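Local atomic coordinates of glucosamine kinase (Streptacidiphilus jiangxiensis, PDB entry 6HWJ), a protein that catalyses the ATP- and magnesium-dependent phosphorylation of D-glucosamine to D-glucosamine 6-phosphate, and to a lesser extent acts on glucose. Residues Ala96-Glu101 with Leu170-Gly175; Val136-Glu141 with Gln177-Ala182; Phe301-Ile306 with Ala344-Val349; Leu337-Met342 with Ser375-Tyr380. All blocks are in the same frame, centred on the assembly; numbering follows the deposited sequence.

Contact 1 of 4, residues Ala96-Glu101 with Leu170-Gly175; sequences AAFVLE and LTLAEG
Phe-98 lies against Leu-170 and Leu-172, two residues apart on the neighbouring strand. Its CB sits 3.8 Å from the backbone O of Thr-171. CG is anti to the carbonyl carbon (chi1 -60°), which brings it nearer to Leu-172. Further out, CD2 approaches Leu-170 CD1 at 4.0 Å. CE2 meets Leu-172 CD1 at 4.1 Å, and that methyl lies over one ring face, offset toward the rim. The same methyl also rests on the backbone O of Ala-97. Leu-100 continues the apolar row, with CG and CD2 near Leu-170 CD1. Strands 98-101 and 170-172 run antiparallel here. Strand 98-102 is the outermost strand on this side of a six-stranded antiparallel sheet, and strand 166-172 comes next. Val-99 and Thr-171 form a hydrogen-bonded pair, flanked by the non-hydrogen-bonded pairs Phe-98/Leu-172 and Leu-100/Leu-170. Val-99 N reaches Thr-171 O at 2.8 Å, and Thr-171 N returns to Val-99 O at 2.9 Å. Ala-173 N adds a bond to Ala-97 O (2.9 Å) beyond the paired strands. On the other face, Val-99 and Thr-171 point the same way, side by side. A water bonds to both Val-99 O and Thr-171 OG1 there. The sheet face that carries Phe-98, Leu-170 and Leu-172 packs on strand 34-42, while Leu-100 packs on helix 79-88.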
loop_
_atom_site.group_PDB
_atom_site.type_symbol
_atom_site.label_atom_id
_atom_site.label_comp_id
_atom_site.label_asym_id
_atom_site.label_seq_id
_atom_site.Cartn_x
_atom_site.Cartn_y
_atom_site.Cartn_z
ATOM N N ALA A 96 6.444 10.961 -26.350
ATOM C CA ALA A 96 5.518 9.840 -26.456
ATOM C C ALA A 96 5.870 8.691 -25.521
ATOM O O ALA A 96 5.033 7.809 -25.299
ATOM C CB ALA A 96 5.478 9.338 -27.897
ATOM N N ALA A 97 7.085 8.669 -24.971
ATOM C CA ALA A 97 7.441 7.645 -23.999
ATOM C C ALA A 97 6.727 7.844 -22.664
ATOM O O ALA A 97 6.657 6.907 -21.867
ATOM C CB ALA A 97 8.949 7.652 -23.768
ATOM N N PHE A 98 6.204 9.043 -22.404
ATOM C CA PHE A 98 5.680 9.392 -21.098
ATOM C C PHE A 98 4.195 9.700 -21.199
ATOM O O PHE A 98 3.710 10.149 -22.235
ATOM C CB PHE A 98 6.393 10.602 -20.503
ATOM C CG PHE A 98 7.882 10.413 -20.314
ATOM C CD1 PHE A 98 8.774 10.778 -21.310
ATOM C CD2 PHE A 98 8.375 9.903 -19.132
ATOM C CE1 PHE A 98 10.140 10.620 -21.129
ATOM C CE2 PHE A 98 9.745 9.752 -18.941
ATOM C CZ PHE A 98 10.622 10.101 -19.942
ATOM N N VAL A 99 3.486 9.464 -20.101
ATOM C CA VAL A 99 2.115 9.922 -19.923
ATOM C C VAL A 99 2.091 10.792 -18.673
ATOM O O VAL A 99 2.432 10.323 -17.583
ATOM C CB VAL A 99 1.137 8.750 -19.799
ATOM C CG1 VAL A 99 -0.253 9.254 -19.387
ATOM C CG2 VAL A 99 1.037 8.013 -21.119
ATOM N N LEU A 100 1.714 12.056 -18.842
ATOM C CA LEU A 100 1.525 13.004 -17.746
ATOM C C LEU A 100 0.022 13.186 -17.579
ATOM O O LEU A 100 -0.639 13.743 -18.462
ATOM C CB LEU A 100 2.188 14.341 -18.053
ATOM C CG LEU A 100 3.448 14.757 -17.313
ATOM C CD1 LEU A 100 3.830 16.185 -17.710
ATOM C CD2 LEU A 100 3.284 14.656 -15.814
ATOM N N GLU A 101 -0.528 12.724 -16.461
ATOM C CA GLU A 101 -1.958 12.865 -16.205
ATOM C C GLU A 101 -2.150 13.860 -15.065
ATOM O O GLU A 101 -1.670 13.634 -13.947
ATOM C CB GLU A 101 -2.600 11.519 -15.870
ATOM C CG GLU A 101 -4.116 11.594 -15.717
ATOM C CD GLU A 101 -4.783 10.222 -15.709
ATOM O OE1 GLU A 101 -4.071 9.202 -15.588
ATOM O OE2 GLU A 101 -6.026 10.171 -15.829
ATOM N N LEU A 170 2.931 10.748 -13.265
ATOM C CA LEU A 170 3.858 10.608 -14.383
ATOM C C LEU A 170 4.175 9.133 -14.556
ATOM O O LEU A 170 4.680 8.492 -13.624
ATOM C CB LEU A 170 5.142 11.394 -14.152
ATOM C CG LEU A 170 6.240 11.175 -15.196
ATOM C CD1 LEU A 170 5.738 11.609 -16.580
ATOM C CD2 LEU A 170 7.523 11.904 -14.836
ATOM N N THR A 171 3.866 8.597 -15.739
ATOM C CA THR A 171 4.122 7.195 -16.032
ATOM C C THR A 171 4.865 7.053 -17.352
ATOM O O THR A 171 4.850 7.946 -18.207
ATOM C CB THR A 171 2.815 6.380 -16.092
ATOM O OG1 THR A 171 1.974 6.919 -17.121
ATOM C CG2 THR A 171 2.097 6.431 -14.751
ATOM N N LEU A 172 5.524 5.912 -17.492
ATOM C CA LEU A 172 6.224 5.530 -18.696
ATOM C C LEU A 172 5.336 4.542 -19.438
ATOM O O LEU A 172 4.918 3.537 -18.861
ATOM C CB LEU A 172 7.574 4.908 -18.349
ATOM C CG LEU A 172 8.566 4.597 -19.478
ATOM C CD1 LEU A 172 9.217 5.843 -20.025
ATOM C CD2 LEU A 172 9.616 3.630 -18.939
ATOM N N ALA A 173 5.027 4.844 -20.690
ATOM C CA ALA A 173 4.069 4.055 -21.463
ATOM C C ALA A 173 4.775 2.804 -21.972
ATOM O O ALA A 173 5.471 2.841 -22.984
ATOM C CB ALA A 173 3.498 4.872 -22.620
ATOM N N GLU A 174 4.601 1.703 -21.262
ATOM C CA GLU A 174 5.198 0.430 -21.651
ATOM C C GLU A 174 4.578 -0.671 -20.802
ATOM O O GLU A 174 3.992 -0.413 -19.748
ATOM C CB GLU A 174 6.720 0.442 -21.483
ATOM C CG GLU A 174 7.162 0.608 -20.027
ATOM C CD GLU A 174 8.619 0.251 -19.816
ATOM O OE1 GLU A 174 9.490 0.865 -20.486
ATOM O OE2 GLU A 174 8.886 -0.666 -19.005
ATOM N N GLY A 175 4.724 -1.906 -21.275
ATOM C CA GLY A 175 4.255 -3.050 -20.522
ATOM C C GLY A 175 2.738 -3.126 -20.464
ATOM O O GLY A 175 2.015 -2.403 -21.143
HETATM O O HOH W 1 0.421 8.877 -15.936
#

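Contact 2 of 4, residues Val136-Glu141 with Gln177-Ala182; sequences VRLPAE and QPVLLA
Leu-138 CD2 reaches Val-179, and both methyls of Leu-138 reach Leu-181. The apolar contacts come first. Leu-138 CD2 meets Val-179 CG1 at 3.6 Å, and these two side chains cross at a slant. The same CD2 touches Leu-181 CD2 at 3.7 Å, and Leu-138 CD1 lies 3.8 Å from that same Leu-181 methyl. Here the side chains cross at about a right angle, and one methyl of Leu-181 rests against both ends of the Leu-138 fork. CG of Leu-138 is anti to its own carbonyl carbon (chi1 -63°), which directs it toward Leu-181. Pro-139 adds a looser touch, CD to Val-179 CG1 at 4.3 Å. The second kind of contact is methyl to carbonyl: Leu-138 CD2 packs 3.4 Å from the backbone O of Leu-180. The third concerns the backbones, which are not strand partners here. The nearest CA atoms, those of Leu-138 and Val-179, are 7.8 Å apart. Leu-138 bonds instead to Arg-57 of strand 57-65, whereas strand 179-186 pairs with strands 166-172 and 130-134. The contact lies where the chain passes from one antiparallel sheet to the other. A classic beta bulge lies on the 177-182 side, where Leu-181 and Ala-182 both face Leu-170. Between the segments the side-chain chemistry is purely apolar, so cohesion rests on shape and burial, and the backbone strand bonds are made to other partners.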
loop_
_atom_site.group_PDB
_atom_site.type_symbol
_atom_site.label_atom_id
_atom_site.label_comp_id
_atom_site.label_asym_id
_atom_site.label_seq_id
_atom_site.Cartn_x
_atom_site.Cartn_y
_atom_site.Cartn_z
ATOM N N VAL A 136 12.139 5.306 -7.574
ATOM C CA VAL A 136 13.599 5.250 -7.659
ATOM C C VAL A 136 13.967 4.066 -8.549
ATOM O O VAL A 136 14.249 4.228 -9.746
ATOM C CB VAL A 136 14.228 5.144 -6.263
ATOM C CG1 VAL A 136 15.746 5.014 -6.363
ATOM C CG2 VAL A 136 13.855 6.355 -5.433
ATOM N N ARG A 137 13.934 2.865 -7.989
ATOM C CA ARG A 137 14.203 1.663 -8.771
ATOM C C ARG A 137 12.948 1.288 -9.550
ATOM O O ARG A 137 11.849 1.272 -9.002
ATOM C CB ARG A 137 14.642 0.522 -7.851
ATOM C CG ARG A 137 14.996 -0.765 -8.561
ATOM C CD ARG A 137 16.212 -0.610 -9.456
ATOM N NE ARG A 137 16.590 -1.885 -10.067
ATOM C CZ ARG A 137 17.403 -2.778 -9.505
ATOM N NH1 ARG A 137 17.933 -2.546 -8.309
ATOM N NH2 ARG A 137 17.685 -3.905 -10.142
ATOM N N LEU A 138 13.114 1.012 -10.830
ATOM C CA LEU A 138 12.018 0.596 -11.694
ATOM C C LEU A 138 12.139 -0.889 -12.024
ATOM O O LEU A 138 13.230 -1.463 -11.968
ATOM C CB LEU A 138 12.033 1.391 -13.004
ATOM C CG LEU A 138 11.814 2.906 -12.871
ATOM C CD1 LEU A 138 12.098 3.600 -14.193
ATOM C CD2 LEU A 138 10.389 3.205 -12.375
ATOM N N PRO A 139 11.048 -1.533 -12.416
ATOM C CA PRO A 139 11.159 -2.889 -12.973
ATOM C C PRO A 139 11.844 -2.873 -14.330
ATOM O O PRO A 139 11.993 -1.829 -14.976
ATOM C CB PRO A 139 9.701 -3.355 -13.084
ATOM C CG PRO A 139 8.897 -2.093 -13.153
ATOM C CD PRO A 139 9.650 -1.063 -12.333
ATOM N N ALA A 140 12.288 -4.061 -14.755
ATOM C CA ALA A 140 12.791 -4.220 -16.111
ATOM C C ALA A 140 11.707 -3.840 -17.119
ATOM O O ALA A 140 10.516 -3.840 -16.820
ATOM C CB ALA A 140 13.245 -5.661 -16.351
ATOM N N GLU A 141 12.137 -3.513 -18.332
ATOM C CA GLU A 141 11.201 -3.037 -19.346
ATOM C C GLU A 141 10.166 -4.110 -19.654
ATOM O O GLU A 141 10.505 -5.277 -19.860
ATOM C CB GLU A 141 11.950 -2.638 -20.616
ATOM C CG GLU A 141 11.088 -1.926 -21.647
ATOM C CD GLU A 141 11.901 -1.378 -22.809
ATOM O OE1 GLU A 141 13.086 -1.763 -22.947
ATOM O OE2 GLU A 141 11.354 -0.559 -23.578
ATOM N N GLN A 177 0.955 -2.440 -17.727
ATOM C CA GLN A 177 0.563 -1.250 -16.990
ATOM C C GLN A 177 1.614 -0.156 -17.159
ATOM O O GLN A 177 2.814 -0.437 -17.110
ATOM C CB GLN A 177 0.401 -1.560 -15.495
ATOM C CG GLN A 177 -0.976 -2.054 -15.097
ATOM C CD GLN A 177 -1.342 -3.362 -15.769
ATOM O OE1 GLN A 177 -1.792 -3.381 -16.916
ATOM N NE2 GLN A 177 -1.155 -4.468 -15.052
ATOM N N PRO A 178 1.205 1.086 -17.383
ATOM C CA PRO A 178 2.179 2.183 -17.345
ATOM C C PRO A 178 3.000 2.123 -16.064
ATOM O O PRO A 178 2.486 1.822 -14.989
ATOM C CB PRO A 178 1.304 3.436 -17.410
ATOM C CG PRO A 178 0.094 2.988 -18.176
ATOM C CD PRO A 178 -0.144 1.559 -17.756
ATOM N N VAL A 179 4.291 2.360 -16.208
ATOM C CA VAL A 179 5.245 2.267 -15.113
ATOM C C VAL A 179 5.260 3.598 -14.372
ATOM O O VAL A 179 5.484 4.645 -14.979
ATOM C CB VAL A 179 6.652 1.925 -15.649
ATOM C CG1 VAL A 179 7.701 2.042 -14.546
ATOM C CG2 VAL A 179 6.655 0.530 -16.263
ATOM N N LEU A 180 5.053 3.550 -13.063
ATOM C CA LEU A 180 5.016 4.758 -12.254
ATOM C C LEU A 180 6.408 5.344 -12.105
ATOM O O LEU A 180 7.345 4.653 -11.691
ATOM C CB LEU A 180 4.443 4.452 -10.877
ATOM C CG LEU A 180 4.539 5.550 -9.811
ATOM C CD1 LEU A 180 3.702 6.768 -10.176
ATOM C CD2 LEU A 180 4.100 5.025 -8.457
ATOM N N LEU A 181 6.529 6.634 -12.417
ATOM C CA LEU A 181 7.770 7.370 -12.228
ATOM C C LEU A 181 7.653 8.414 -11.131
ATOM O O LEU A 181 8.637 8.636 -10.413
ATOM C CB LEU A 181 8.180 8.059 -13.525
ATOM C CG LEU A 181 8.296 7.185 -14.775
ATOM C CD1 LEU A 181 8.755 8.040 -15.970
ATOM C CD2 LEU A 181 9.232 6.023 -14.549
ATOM N N ALA A 182 6.474 9.028 -10.985
ATOM C CA ALA A 182 6.246 10.052 -9.968
ATOM C C ALA A 182 4.752 10.230 -9.749
ATOM O O ALA A 182 3.965 10.169 -10.693
ATOM C CB ALA A 182 6.857 11.402 -10.352
#

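Contact 3 of 4, residues Phe301-Ile306 with Ala344-Val349; sequences FHVGQI and ASLDHV. With MG (magnesium ion), chain C.
The backbone of His-302 and Val-303 passes beside segment 344-349 of helix 335-356, with the CA atoms of His-302 and Ser-345 only 5.4 Å apart, and then tightens into a 3-10 turn at 303-305. The loop begins just after Asp-300, an arrangement consistent with the catalytic loop of kinases related to aminoglycoside phosphotransferases. Asp-300 binds D-glucosamine, and Gln-305 binds magnesium. Across the contact, Val-303 N donates an almost straight bond to Ser-345 OG (2.9 Å, 174°). Ser-345 places OG anti to its backbone N (chi1 -169°), which carries it out to the loop. The two methyls of Val-303 lie beside this oxygen, with CG2 at 3.2 Å from OG. They then diverge: CG1 touches Leu-346 CD2, and CG2 touches Val-349 CG2, at 3.8 Å in each case. Met-342 and Trp-195 also pack on Val-303, which is buried. Within the loop, the His-302 ring lies with one face under Gln-305 CG, which sits over its centre. Its ND1 accepts a weak bond from Gly-304 N. The Gln-305 chain bends at chi2 (-70°), which brings CD toward the metal; OE1 then binds it, while NE2 bonds to Asp-300 O. Asp-317 OD2 and three waters also bind the ion. Gln-305 OE1 is 2.1 Å from the magnesium, and one of the metal-bound waters donates to Gly-304 O at 2.8 Å.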
loop_
_atom_site.group_PDB
_atom_site.type_symbol
_atom_site.label_atom_id
_atom_site.label_comp_id
_atom_site.label_asym_id
_atom_site.label_seq_id
_atom_site.Cartn_x
_atom_site.Cartn_y
_atom_site.Cartn_z
ATOM N N PHE A 301 -3.880 -3.704 2.962
ATOM C CA PHE A 301 -4.920 -2.850 3.534
ATOM C C PHE A 301 -5.045 -3.138 5.017
ATOM O O PHE A 301 -5.304 -4.282 5.412
ATOM C CB PHE A 301 -6.235 -3.103 2.790
ATOM C CG PHE A 301 -7.272 -2.034 2.977
ATOM C CD1 PHE A 301 -7.003 -0.714 2.664
ATOM C CD2 PHE A 301 -8.532 -2.363 3.420
ATOM C CE1 PHE A 301 -7.964 0.253 2.827
ATOM C CE2 PHE A 301 -9.497 -1.383 3.586
ATOM C CZ PHE A 301 -9.206 -0.074 3.277
ATOM N N HIS A 302 -4.868 -2.101 5.834
ATOM C CA HIS A 302 -4.967 -2.211 7.287
ATOM C C HIS A 302 -5.049 -0.795 7.837
ATOM O O HIS A 302 -4.907 0.187 7.095
ATOM C CB HIS A 302 -3.782 -2.992 7.870
ATOM C CG HIS A 302 -2.447 -2.404 7.545
ATOM N ND1 HIS A 302 -1.926 -1.332 8.223
ATOM C CD2 HIS A 302 -1.516 -2.751 6.619
ATOM C CE1 HIS A 302 -0.731 -1.036 7.731
ATOM N NE2 HIS A 302 -0.461 -1.882 6.751
ATOM N N VAL A 303 -5.274 -0.689 9.151
ATOM C CA VAL A 303 -5.574 0.630 9.721
ATOM C C VAL A 303 -4.393 1.566 9.583
ATOM O O VAL A 303 -4.557 2.783 9.607
ATOM C CB VAL A 303 -5.999 0.535 11.207
ATOM C CG1 VAL A 303 -7.199 -0.353 11.361
ATOM C CG2 VAL A 303 -4.824 0.075 12.075
ATOM N N GLY A 304 -3.174 1.028 9.490
ATOM C CA GLY A 304 -2.004 1.874 9.289
ATOM C C GLY A 304 -1.972 2.581 7.955
ATOM O O GLY A 304 -1.141 3.474 7.780
ATOM N N GLN A 305 -2.822 2.181 7.007
ATOM C CA GLN A 305 -2.884 2.810 5.697
ATOM C C GLN A 305 -3.986 3.863 5.636
ATOM O O GLN A 305 -4.262 4.395 4.559
ATOM C CB GLN A 305 -3.132 1.776 4.602
ATOM C CG GLN A 305 -2.254 0.523 4.667
ATOM C CD GLN A 305 -0.808 0.798 4.326
ATOM O OE1 GLN A 305 -0.278 1.886 4.595
ATOM N NE2 GLN A 305 -0.149 -0.194 3.707
ATOM N N ILE A 306 -4.649 4.140 6.757
ATOM C CA ILE A 306 -5.756 5.100 6.791
ATOM C C ILE A 306 -5.339 6.290 7.638
ATOM O O ILE A 306 -5.119 6.156 8.852
ATOM C CB ILE A 306 -7.053 4.477 7.338
ATOM C CG1 ILE A 306 -7.393 3.170 6.605
ATOM C CG2 ILE A 306 -8.197 5.493 7.211
ATOM C CD1 ILE A 306 -7.789 3.333 5.145
ATOM N N ALA A 344 -9.121 -7.898 10.278
ATOM C CA ALA A 344 -8.028 -8.396 11.104
ATOM C C ALA A 344 -7.323 -7.237 11.823
ATOM O O ALA A 344 -7.054 -7.304 13.028
ATOM C CB ALA A 344 -7.021 -9.161 10.247
ATOM N N SER A 345 -7.002 -6.171 11.081
ATOM C CA SER A 345 -6.328 -5.019 11.667
ATOM C C SER A 345 -7.135 -4.419 12.826
ATOM O O SER A 345 -6.570 -4.065 13.866
ATOM C CB SER A 345 -6.085 -3.966 10.585
ATOM O OG SER A 345 -5.219 -2.951 11.038
ATOM N N LEU A 346 -8.453 -4.320 12.670
ATOM C CA LEU A 346 -9.297 -3.791 13.741
ATOM C C LEU A 346 -9.254 -4.691 14.966
ATOM O O LEU A 346 -9.167 -4.209 16.104
ATOM C CB LEU A 346 -10.733 -3.635 13.256
ATOM C CG LEU A 346 -10.931 -2.524 12.207
ATOM C CD1 LEU A 346 -12.310 -2.570 11.612
ATOM C CD2 LEU A 346 -10.658 -1.160 12.812
ATOM N N ASP A 347 -9.337 -6.006 14.759
ATOM C CA ASP A 347 -9.140 -6.944 15.861
ATOM C C ASP A 347 -7.807 -6.679 16.559
ATOM O O ASP A 347 -7.738 -6.590 17.793
ATOM C CB ASP A 347 -9.210 -8.371 15.309
ATOM C CG ASP A 347 -9.185 -9.422 16.382
ATOM O OD1 ASP A 347 -8.295 -9.388 17.244
ATOM O OD2 ASP A 347 -10.053 -10.300 16.356
ATOM N N HIS A 348 -6.743 -6.538 15.780
ATOM C CA HIS A 348 -5.401 -6.361 16.348
ATOM C C HIS A 348 -5.276 -5.051 17.140
ATOM O O HIS A 348 -4.550 -5.005 18.149
ATOM C CB HIS A 348 -4.370 -6.422 15.241
ATOM C CG HIS A 348 -4.406 -7.706 14.473
ATOM N ND1 HIS A 348 -3.789 -7.870 13.252
ATOM C CD2 HIS A 348 -5.019 -8.881 14.742
ATOM C CE1 HIS A 348 -4.008 -9.099 12.811
ATOM N NE2 HIS A 348 -4.736 -9.739 13.706
ATOM N N VAL A 349 -5.941 -3.994 16.678
ATOM C CA VAL A 349 -5.987 -2.745 17.430
ATOM C C VAL A 349 -6.507 -2.997 18.831
ATOM O O VAL A 349 -5.944 -2.514 19.812
ATOM C CB VAL A 349 -6.850 -1.701 16.695
ATOM C CG1 VAL A 349 -7.149 -0.507 17.606
ATOM C CG2 VAL A 349 -6.136 -1.220 15.447
HETATM MG MG MG C . 1.775 2.222 4.692
HETATM O O HOH W 2 1.403 2.659 6.827
HETATM O O HOH W 3 1.382 4.220 4.543
HETATM O O HOH W 4 3.712 3.094 5.139
#

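Contact 4 of 4, residues Leu337-Met342 with Ser375-Tyr380; sequences LDVVGM and SFLDAY
Val-339 packs over one face of the Tyr-380 ring. This is a CH-pi contact: CG2 lies 3.8 Å from the ring centroid, 25° off the normal, offset toward CZ and CE2. A second close touch is Met-342 CG against Phe-376 CE2 at 3.5 Å, with the two side chains at about a right angle. In both aromatic residues CG is anti to the backbone N (chi1 near 180°), which directs it toward the other helix. This antiparallel packing joins helices 335-356 and 362-386 in the helical part of the fold. The axes of segments 337-342 and 375-380 lie at 150° and come no closer than 11.1 Å, so large side chains fill the interface. Val-339 CG1 makes an ordinary contact with Leu-377 CD2 at 3.7 Å. Packing is looser from CG1 to Phe-376 CE1, at 4.1 Å. Leu-377 is partly exposed, and beyond it Asp-378 lies on the solvent side. Thr-226 of helix 212-234 packs on both rings. Contact between the two segments is thus apolar. His-230 links Tyr-380 OH to Asp-338 OD2, and backbone N-H groups of His-298 and Gly-299 also hold the carboxylate.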
loop_
_atom_site.group_PDB
_atom_site.type_symbol
_atom_site.label_atom_id
_atom_site.label_comp_id
_atom_site.label_asym_id
_atom_site.label_seq_id
_atom_site.Cartn_x
_atom_site.Cartn_y
_atom_site.Cartn_z
ATOM N N LEU A 337 -9.911 -9.939 0.141
ATOM C CA LEU A 337 -8.581 -9.818 0.715
ATOM C C LEU A 337 -8.411 -8.494 1.457
ATOM O O LEU A 337 -7.909 -8.460 2.589
ATOM C CB LEU A 337 -7.523 -9.957 -0.386
ATOM C CG LEU A 337 -6.085 -9.767 0.102
ATOM C CD1 LEU A 337 -5.664 -10.939 0.991
ATOM C CD2 LEU A 337 -5.113 -9.633 -1.088
ATOM N N ASP A 338 -8.813 -7.377 0.833
ATOM C CA ASP A 338 -8.774 -6.096 1.545
ATOM C C ASP A 338 -9.688 -6.137 2.758
ATOM O O ASP A 338 -9.373 -5.558 3.810
ATOM C CB ASP A 338 -9.193 -4.935 0.643
ATOM C CG ASP A 338 -8.172 -4.604 -0.443
ATOM O OD1 ASP A 338 -6.975 -4.960 -0.323
ATOM O OD2 ASP A 338 -8.590 -3.948 -1.426
ATOM N N VAL A 339 -10.858 -6.769 2.611
ATOM C CA VAL A 339 -11.830 -6.815 3.705
ATOM C C VAL A 339 -11.212 -7.478 4.924
ATOM O O VAL A 339 -11.270 -6.935 6.031
ATOM C CB VAL A 339 -13.108 -7.544 3.259
ATOM C CG1 VAL A 339 -13.986 -7.848 4.439
ATOM C CG2 VAL A 339 -13.866 -6.723 2.218
ATOM N N VAL A 340 -10.589 -8.652 4.734
ATOM C CA VAL A 340 -10.030 -9.364 5.873
ATOM C C VAL A 340 -8.812 -8.642 6.414
ATOM O O VAL A 340 -8.528 -8.708 7.614
ATOM C CB VAL A 340 -9.688 -10.828 5.520
ATOM C CG1 VAL A 340 -10.942 -11.581 5.099
ATOM C CG2 VAL A 340 -8.597 -10.906 4.462
ATOM N N GLY A 341 -8.053 -7.979 5.555
ATOM C CA GLY A 341 -6.931 -7.168 6.038
ATOM C C GLY A 341 -7.386 -6.110 7.035
ATOM O O GLY A 341 -6.781 -5.937 8.093
ATOM N N MET A 342 -8.483 -5.424 6.736
ATOM C CA MET A 342 -8.954 -4.366 7.626
ATOM C C MET A 342 -9.637 -4.935 8.864
ATOM O O MET A 342 -9.396 -4.449 9.971
ATOM C CB MET A 342 -9.891 -3.410 6.881
ATOM C CG MET A 342 -10.247 -2.163 7.668
ATOM S SD MET A 342 -8.794 -1.216 8.197
ATOM C CE MET A 342 -8.234 -0.537 6.636
ATOM N N SER A 375 -19.789 -4.074 12.468
ATOM C CA SER A 375 -20.056 -2.733 11.953
ATOM C C SER A 375 -19.375 -2.507 10.609
ATOM O O SER A 375 -19.969 -1.919 9.701
ATOM C CB SER A 375 -19.592 -1.665 12.956
ATOM O OG SER A 375 -20.237 -1.816 14.212
ATOM N N PHE A 376 -18.121 -2.941 10.478
ATOM C CA PHE A 376 -17.400 -2.787 9.224
ATOM C C PHE A 376 -18.092 -3.531 8.095
ATOM O O PHE A 376 -18.375 -2.956 7.042
ATOM C CB PHE A 376 -15.957 -3.291 9.376
ATOM C CG PHE A 376 -15.156 -3.211 8.111
ATOM C CD1 PHE A 376 -15.247 -4.205 7.154
ATOM C CD2 PHE A 376 -14.321 -2.129 7.874
ATOM C CE1 PHE A 376 -14.532 -4.118 5.983
ATOM C CE2 PHE A 376 -13.578 -2.059 6.723
ATOM C CZ PHE A 376 -13.698 -3.044 5.762
ATOM N N LEU A 377 -18.358 -4.829 8.295
ATOM C CA LEU A 377 -18.970 -5.641 7.246
ATOM C C LEU A 377 -20.356 -5.134 6.853
ATOM O O LEU A 377 -20.699 -5.110 5.665
ATOM C CB LEU A 377 -19.055 -7.095 7.711
ATOM C CG LEU A 377 -17.738 -7.855 7.778
ATOM C CD1 LEU A 377 -17.946 -9.226 8.397
ATOM C CD2 LEU A 377 -17.108 -7.983 6.392
ATOM N N ASP A 378 -21.184 -4.759 7.837
ATOM C CA ASP A 378 -22.515 -4.246 7.519
ATOM C C ASP A 378 -22.429 -2.980 6.672
ATOM O O ASP A 378 -23.117 -2.850 5.649
ATOM C CB ASP A 378 -23.299 -3.985 8.806
ATOM C CG ASP A 378 -23.701 -5.266 9.510
ATOM O OD1 ASP A 378 -23.458 -6.364 8.958
ATOM O OD2 ASP A 378 -24.260 -5.179 10.621
ATOM N N ALA A 379 -21.576 -2.034 7.078
ATOM C CA ALA A 379 -21.395 -0.818 6.293
ATOM C C ALA A 379 -20.837 -1.133 4.915
ATOM O O ALA A 379 -21.283 -0.570 3.908
ATOM C CB ALA A 379 -20.476 0.145 7.047
ATOM N N TYR A 380 -19.858 -2.039 4.846
ATOM C CA TYR A 380 -19.278 -2.421 3.564
ATOM C C TYR A 380 -20.329 -3.020 2.636
ATOM O O TYR A 380 -20.445 -2.615 1.471
ATOM C CB TYR A 380 -18.119 -3.389 3.808
ATOM C CG TYR A 380 -17.427 -3.894 2.551
ATOM C CD1 TYR A 380 -16.515 -3.104 1.867
ATOM C CD2 TYR A 380 -17.680 -5.184 2.077
ATOM C CE1 TYR A 380 -15.871 -3.578 0.715
ATOM C CE2 TYR A 380 -17.055 -5.671 0.938
ATOM C CZ TYR A 380 -16.152 -4.877 0.260
ATOM O OH TYR A 380 -15.556 -5.369 -0.864
#

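The contacts form two pairs. Contacts 1 and 2 have centres 10 Å apart and meet in one sheet, where Leu-172 N lies 2.8 Å from Val-179 O, a probable hydrogen bond. Contacts 3 and 4 also have centres 10 Å apart and share helix 335-356. Met-342 joins them: its CE is 3.4 Å from Phe-301 CE2. The pairs lie on opposite sides of the chain's centre, with contacts 2 and 3 about 28 Å apart between centres. A magnesium ion is bound by Gln-305 in contact 3. The side chain of Leu-180 in contact 2 is about 10 Å from another magnesium ion and about 6 Å from that of Lys-133, a probable ATP-binding residue.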